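Local coordinates for protein succinate dehydrogenase (Membrane anchor subunit) (Mycolicibacterium smegmatis, PDB 7D6V) that serves as the membrane-anchor subunit of succinate dehydrogenase, carrying a membrane-embedded Rieske-type iron-sulfur cluster and probably helping to pass electrons from succinate to quinone, at residues Glu23-Arg27 with Ala131-Glu136; Ser166-Thr170 with Val196-Trp200; Phe70-Val75 with Met99-Leu104. All blocks are in the same frame, centred on the assembly; numbering follows the deposited sequence.

Interaction 1 of 3, residues Glu23-Arg27 with Ala131-Glu136; sequences ERTLR and ACAVAE
A type I beta turn, Ala-131 to Val-134, meets the irregular N-terminal arm along Arg-24, Thr-25 and Arg-27, a small example of how two irregular segments are joined by one polar bond and flanking side chains. The bond runs from Thr-25 OG1 to Ala-133 O over 3.1 Å. The hydroxyl stands above the carbonyl plane, 52° out of it, so it does not lie on a lone pair. With OG1 trans to the backbone nitrogen (chi1 -163°), the hydroxyl faces the turn, and Thr-25 CB rests 3.8 Å from Val-134 CG2. On one flank Arg-24, bent at chi2 and chi3, lays its CD against Ala-135 CB at 3.4 Å. On the other, Arg-27 reaches over the start of the turn, while its charge is met by Asp-29 in a salt bridge. Segment 131-136 also faces a partner protein: Cys-132 is disulfide-linked to Cys-208 of the iron-sulfur subunit, and Glu-136 OE2 is hydrogen-bonded to His-156 of that chain. The contact therefore belongs to the region where the anchor meets its neighbour. The Arg-27 guanidinium ends with NH1 3.8 Å from Ala-131 CB and 3.7 Å from Cys-132 N.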
# COMPACT_ATOMS: atom_id res chain seq x y z
N GLU C 23 24.63 17.24 8.56
CA GLU C 23 24.50 16.64 9.88
C GLU C 23 24.50 15.13 9.75
O GLU C 23 23.81 14.58 8.89
CB GLU C 23 23.24 17.13 10.61
CG GLU C 23 23.29 18.61 11.01
CD GLU C 23 22.51 19.52 10.08
OE1 GLU C 23 22.14 19.08 8.98
OE2 GLU C 23 22.27 20.68 10.46
N ARG C 24 25.28 14.48 10.60
CA ARG C 24 25.44 13.03 10.52
C ARG C 24 24.10 12.33 10.70
O ARG C 24 23.78 11.38 9.97
CB ARG C 24 26.45 12.58 11.57
CG ARG C 24 26.75 11.11 11.54
CD ARG C 24 27.43 10.80 10.24
NE ARG C 24 28.68 11.53 10.04
CZ ARG C 24 29.85 11.13 10.52
NH1 ARG C 24 29.94 9.99 11.18
NH2 ARG C 24 30.94 11.85 10.29
N THR C 25 23.29 12.79 11.65
CA THR C 25 21.90 12.37 11.76
C THR C 25 21.09 13.55 12.26
O THR C 25 21.61 14.47 12.88
CB THR C 25 21.74 11.16 12.68
OG1 THR C 25 20.47 10.54 12.44
CG2 THR C 25 21.83 11.56 14.14
N LEU C 26 19.79 13.52 11.96
CA LEU C 26 18.86 14.52 12.47
C LEU C 26 17.98 13.98 13.58
O LEU C 26 17.05 14.66 14.01
CB LEU C 26 17.99 15.07 11.33
CG LEU C 26 18.66 16.09 10.42
CD1 LEU C 26 17.75 16.45 9.26
CD2 LEU C 26 19.04 17.34 11.19
N ARG C 27 18.25 12.77 14.05
CA ARG C 27 17.47 12.19 15.14
C ARG C 27 17.74 12.93 16.44
O ARG C 27 18.87 13.35 16.72
CB ARG C 27 17.80 10.71 15.29
CG ARG C 27 17.27 9.85 14.16
CD ARG C 27 17.66 8.39 14.31
NE ARG C 27 17.19 7.83 15.57
CZ ARG C 27 17.08 6.53 15.82
NH1 ARG C 27 17.41 5.65 14.89
NH2 ARG C 27 16.64 6.11 16.99
N ALA C 131 22.91 3.13 14.51
CA ALA C 131 21.46 3.21 14.57
C ALA C 131 20.95 3.27 13.14
O ALA C 131 21.72 3.27 12.19
CB ALA C 131 21.01 4.42 15.40
N CYS C 132 19.62 3.31 13.00
CA CYS C 132 19.02 3.00 11.71
C CYS C 132 19.32 4.05 10.65
O CYS C 132 19.71 3.72 9.52
CB CYS C 132 17.52 2.78 11.88
SG CYS C 132 17.25 1.16 12.60
N ALA C 133 19.15 5.33 10.97
CA ALA C 133 19.37 6.40 10.01
C ALA C 133 20.54 7.29 10.40
O ALA C 133 20.53 8.50 10.15
CB ALA C 133 18.10 7.23 9.82
N VAL C 134 21.56 6.71 11.03
CA VAL C 134 22.78 7.41 11.39
C VAL C 134 23.89 6.93 10.47
O VAL C 134 24.07 5.72 10.28
CB VAL C 134 23.15 7.19 12.87
CG1 VAL C 134 24.33 8.05 13.26
CG2 VAL C 134 21.95 7.49 13.76
N ALA C 135 24.64 7.87 9.90
CA ALA C 135 25.56 7.54 8.82
C ALA C 135 26.82 6.87 9.33
O ALA C 135 27.29 7.13 10.45
CB ALA C 135 25.91 8.80 8.02
N GLU C 136 27.38 6.00 8.50
CA GLU C 136 28.44 5.09 8.90
C GLU C 136 29.76 5.82 9.16
O GLU C 136 30.08 6.80 8.48
CB GLU C 136 28.68 4.05 7.81
CG GLU C 136 27.78 2.87 7.91
CD GLU C 136 28.00 1.85 6.82
OE1 GLU C 136 28.00 2.22 5.64
OE2 GLU C 136 28.18 0.66 7.16

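Interaction 2 of 3, residues Ser166-Thr170 with Val196-Trp200; sequences SLVNT and VILLW
Trp-200 leans across from one transmembrane helix onto Ser-166 and Thr-170 of another, an antiparallel helix pair that illustrates how an indole can combine a polar edge with an apolar face. The local axes approach to 10.1 Å, with 163° between their N-to-C directions.

The polar part lies at the edge of the indole. Trp-200 NE1 donates to Thr-170 OG1 over 2.8 Å with an N-H...O angle of 147°, and the hydroxyl is tilted from the ring plane. The same oxygen donates back to Ser-166 O within its own helix. That carbonyl takes both the hydroxyl and the backbone N of Thr-170, which arrive from opposite faces of its plane. Chi1 of -44° sets the hydroxyl beside the backbone nitrogen, where it can serve both the carbonyl and the indole.

The second kind of interaction is CH-pi. Ser-166 CB lies over one face of the six-membered ring, 3.5 Å from its centroid and close to the ring normal, while Ser-166 OG bonds to Ala-162 O in the preceding turn.

Apolar contact is made by Leu-167 CD2, 3.8 Å from Trp-200 CZ2, its side chain slanting past the ring. The rest are van der Waals contacts of methyl groups with polar atoms: Val-196 sets CG1 3.8 Å from Thr-170 OG1 and CG2 3.6 Å from Asn-169 O, and Leu-199 CD1 comes to 4.1 Å from Asn-169 ND2.

Helices 155-175 and 188-204 adjoin residues of the iron-sulfur pocket, His-155 on the first, Tyr-202 on the second, Cys-206 just after it and His-207 at the start of helix 207-215. Helix 240-264 packs against the second helix through Leu-198 and Leu-199, and Asn-169 OD1 makes a weak hydrogen bond to Ser-72 of the loop segment 70-75.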
# COMPACT_ATOMS: atom_id res chain seq x y z
N SER C 166 23.11 -29.79 23.48
CA SER C 166 21.88 -29.73 24.26
C SER C 166 21.48 -31.11 24.75
O SER C 166 20.98 -31.25 25.87
CB SER C 166 20.77 -29.11 23.43
OG SER C 166 20.91 -27.70 23.35
N LEU C 167 21.67 -32.14 23.93
CA LEU C 167 21.41 -33.49 24.41
C LEU C 167 22.34 -33.86 25.56
O LEU C 167 21.92 -34.50 26.53
CB LEU C 167 21.55 -34.49 23.26
CG LEU C 167 20.43 -34.44 22.23
CD1 LEU C 167 20.79 -35.25 20.99
CD2 LEU C 167 19.14 -34.94 22.83
N VAL C 168 23.61 -33.47 25.47
CA VAL C 168 24.55 -33.75 26.55
C VAL C 168 24.12 -33.04 27.84
O VAL C 168 24.14 -33.63 28.93
CB VAL C 168 25.98 -33.36 26.13
CG1 VAL C 168 26.88 -33.22 27.34
CG2 VAL C 168 26.54 -34.38 25.16
N ASN C 169 23.72 -31.78 27.72
CA ASN C 169 23.24 -31.04 28.89
C ASN C 169 21.96 -31.63 29.45
O ASN C 169 21.75 -31.60 30.67
CB ASN C 169 23.04 -29.57 28.53
CG ASN C 169 24.34 -28.85 28.27
OD1 ASN C 169 25.39 -29.27 28.75
ND2 ASN C 169 24.28 -27.77 27.51
N THR C 170 21.08 -32.15 28.60
CA THR C 170 19.88 -32.82 29.08
C THR C 170 20.24 -34.07 29.88
O THR C 170 19.63 -34.35 30.92
CB THR C 170 18.98 -33.18 27.91
OG1 THR C 170 18.90 -32.06 27.02
CG2 THR C 170 17.58 -33.52 28.40
N VAL C 196 18.20 -25.94 31.14
CA VAL C 196 18.19 -26.87 30.02
C VAL C 196 16.97 -26.63 29.14
O VAL C 196 17.07 -26.63 27.90
CB VAL C 196 18.26 -28.32 30.53
CG1 VAL C 196 17.84 -29.29 29.44
CG2 VAL C 196 19.65 -28.64 31.01
N ILE C 197 15.80 -26.43 29.75
CA ILE C 197 14.59 -26.18 28.98
C ILE C 197 14.73 -24.90 28.17
O ILE C 197 14.37 -24.85 26.98
CB ILE C 197 13.37 -26.13 29.92
CG1 ILE C 197 13.06 -27.51 30.47
CG2 ILE C 197 12.15 -25.57 29.19
CD1 ILE C 197 12.05 -27.51 31.59
N LEU C 198 15.25 -23.83 28.78
CA LEU C 198 15.38 -22.57 28.07
C LEU C 198 16.42 -22.66 26.96
O LEU C 198 16.27 -22.05 25.90
CB LEU C 198 15.72 -21.45 29.05
CG LEU C 198 14.52 -20.99 29.87
CD1 LEU C 198 14.94 -20.05 30.98
CD2 LEU C 198 13.49 -20.33 28.97
N LEU C 199 17.49 -23.43 27.18
CA LEU C 199 18.47 -23.67 26.13
C LEU C 199 17.85 -24.41 24.96
O LEU C 199 18.13 -24.10 23.80
CB LEU C 199 19.66 -24.45 26.68
CG LEU C 199 20.67 -23.67 27.52
CD1 LEU C 199 21.75 -24.61 28.02
CD2 LEU C 199 21.27 -22.54 26.72
N TRP C 200 17.00 -25.39 25.25
CA TRP C 200 16.29 -26.09 24.17
C TRP C 200 15.39 -25.13 23.40
O TRP C 200 15.31 -25.21 22.17
CB TRP C 200 15.48 -27.25 24.74
CG TRP C 200 16.21 -28.54 24.79
CD1 TRP C 200 16.44 -29.30 25.89
CD2 TRP C 200 16.79 -29.24 23.69
NE1 TRP C 200 17.14 -30.43 25.55
CE2 TRP C 200 17.37 -30.42 24.20
CE3 TRP C 200 16.89 -28.99 22.32
CZ2 TRP C 200 18.03 -31.34 23.40
CZ3 TRP C 200 17.54 -29.91 21.52
CH2 TRP C 200 18.11 -31.07 22.06

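Interaction 3 of 3, residues Phe70-Val75 with Met99-Leu104; sequences FYSPCV and MAFISL
Ala-100 is the small bump at the middle of this contact: its CB fits beneath the bend of Phe-70 and Tyr-71, 3.3 Å from Phe-70 O and 3.8 Å from Tyr-71 CA. The small methyl lets the two backbones come close, with CA atoms of Tyr-71 and Ala-100 4.9 Å apart. Beside it the Pro-73 ring lies across Ser-103, whose OG faces CG and CD, 3.2 Å from Pro-73 CD, with CB behind. On the opposite side of the alanine from Ser-103, Met-99 presents its CB to the Tyr-71 ring, 3.7 Å from CD2, before its chain, extended beyond CG, carries SD past Cys-74 SG at 4.1 Å and leads away. The two segments are irregular passages of the long connection between strand 66-67 and helix 104-112, and the second runs directly into that helix: Leu-104 N is bonded to Ala-100 O. Around this pair, Phe-70 packs on Phe-45 and Ala-49 of helix 33-55, and Tyr-71 OH is hydrogen-bonded to Arg-52 O and Gly-56 N. Further along, Val-75 pushes CG2 toward Phe-101 and Ile-102, its side chain roughly perpendicular to that of Ile-102; chi1 of -60° places this methyl between the backbone nitrogen and the carbonyl carbon. At the other end Leu-104 CD2 meets the edge of the Phe-70 ring, 4.2 Å from CD2.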
# COMPACT_ATOMS: atom_id res chain seq x y z
N PHE C 70 29.11 -25.01 31.89
CA PHE C 70 30.39 -24.51 31.38
C PHE C 70 31.51 -25.53 31.53
O PHE C 70 32.59 -25.31 30.98
CB PHE C 70 30.76 -23.21 32.09
CG PHE C 70 30.04 -22.00 31.56
CD1 PHE C 70 29.52 -21.06 32.42
CD2 PHE C 70 29.88 -21.81 30.21
CE1 PHE C 70 28.85 -19.96 31.95
CE2 PHE C 70 29.21 -20.71 29.72
CZ PHE C 70 28.70 -19.78 30.60
N TYR C 71 31.27 -26.63 32.24
CA TYR C 71 32.23 -27.73 32.36
C TYR C 71 31.62 -29.05 31.92
O TYR C 71 32.12 -30.11 32.32
CB TYR C 71 32.74 -27.86 33.80
CG TYR C 71 33.70 -26.79 34.25
CD1 TYR C 71 33.27 -25.49 34.46
CD2 TYR C 71 35.03 -27.09 34.49
CE1 TYR C 71 34.15 -24.52 34.88
CE2 TYR C 71 35.91 -26.12 34.92
CZ TYR C 71 35.46 -24.84 35.11
OH TYR C 71 36.34 -23.87 35.53
N SER C 72 30.55 -29.02 31.11
CA SER C 72 29.66 -30.18 31.03
C SER C 72 30.35 -31.40 30.45
O SER C 72 30.49 -32.41 31.17
CB SER C 72 28.37 -29.80 30.30
OG SER C 72 27.63 -28.84 31.02
N PRO C 73 30.81 -31.41 29.19
CA PRO C 73 31.58 -32.58 28.74
C PRO C 73 32.96 -32.54 29.39
O PRO C 73 33.80 -31.71 29.03
CB PRO C 73 31.65 -32.41 27.22
CG PRO C 73 30.67 -31.32 26.89
CD PRO C 73 30.67 -30.44 28.09
N CYS C 74 33.19 -33.44 30.34
CA CYS C 74 34.33 -33.35 31.24
C CYS C 74 35.15 -34.63 31.06
O CYS C 74 35.01 -35.59 31.81
CB CYS C 74 33.81 -33.16 32.68
SG CYS C 74 34.93 -32.36 33.83
N VAL C 75 36.02 -34.62 30.05
CA VAL C 75 36.58 -35.84 29.49
C VAL C 75 38.06 -36.02 29.84
O VAL C 75 38.78 -36.72 29.14
CB VAL C 75 36.37 -35.88 27.97
CG1 VAL C 75 34.90 -35.84 27.64
CG2 VAL C 75 37.10 -34.73 27.31
N MET C 99 38.56 -27.20 30.80
CA MET C 99 38.13 -28.57 31.02
C MET C 99 37.01 -28.98 30.07
O MET C 99 36.79 -30.18 29.88
CB MET C 99 37.69 -28.75 32.47
CG MET C 99 38.77 -29.35 33.36
SD MET C 99 38.11 -30.06 34.87
CE MET C 99 39.60 -30.16 35.86
N ALA C 100 36.32 -28.02 29.46
CA ALA C 100 35.24 -28.28 28.51
C ALA C 100 35.62 -27.80 27.11
O ALA C 100 34.82 -27.17 26.42
CB ALA C 100 33.95 -27.62 28.98
N PHE C 101 36.85 -28.08 26.70
CA PHE C 101 37.35 -27.67 25.39
C PHE C 101 36.65 -28.37 24.24
O PHE C 101 36.83 -27.96 23.09
CB PHE C 101 38.85 -27.95 25.30
CG PHE C 101 39.20 -29.41 25.34
CD1 PHE C 101 39.44 -30.11 24.17
CD2 PHE C 101 39.29 -30.09 26.54
CE1 PHE C 101 39.75 -31.45 24.20
CE2 PHE C 101 39.60 -31.42 26.58
CZ PHE C 101 39.84 -32.11 25.40
N ILE C 102 35.89 -29.43 24.52
CA ILE C 102 35.17 -30.12 23.45
C ILE C 102 33.98 -29.30 22.98
O ILE C 102 33.70 -29.21 21.78
CB ILE C 102 34.74 -31.52 23.94
CG1 ILE C 102 35.97 -32.42 24.10
CG2 ILE C 102 33.74 -32.14 22.98
CD1 ILE C 102 36.71 -32.68 22.81
N SER C 103 33.26 -28.68 23.91
CA SER C 103 31.99 -28.02 23.61
C SER C 103 32.07 -26.50 23.56
O SER C 103 31.32 -25.89 22.80
CB SER C 103 30.93 -28.42 24.63
OG SER C 103 31.41 -28.21 25.95
N LEU C 104 32.93 -25.89 24.37
CA LEU C 104 33.00 -24.43 24.39
C LEU C 104 33.30 -23.81 23.03
O LEU C 104 32.64 -22.81 22.69
CB LEU C 104 34.02 -23.97 25.44
CG LEU C 104 33.62 -24.13 26.91
CD1 LEU C 104 34.70 -23.58 27.82
CD2 LEU C 104 32.29 -23.45 27.19

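Overall arrangement
From the N terminus, the arm at 23-27 comes first, and its partner 131-136 lies more than a hundred residues on, so interaction 1 closes a long loop holding helices 33-55, 104-112 and 115-124. Interaction 3 falls wholly within that loop, folding 99-104 back onto 70-75 over a span without helix or strand. Interaction 2 follows both in sequence, pairing neighbouring helices 155-175 and 188-204. None cross. Interaction 1 lies apart, on the opposite side of the chain's centre, about 41 Å and 44 Å from interactions 2 and 3 between centres. Those two touch where Val-168 meets Pro-73, joining the loop between strand 66-67 and helix 104-112 to helix 155-175.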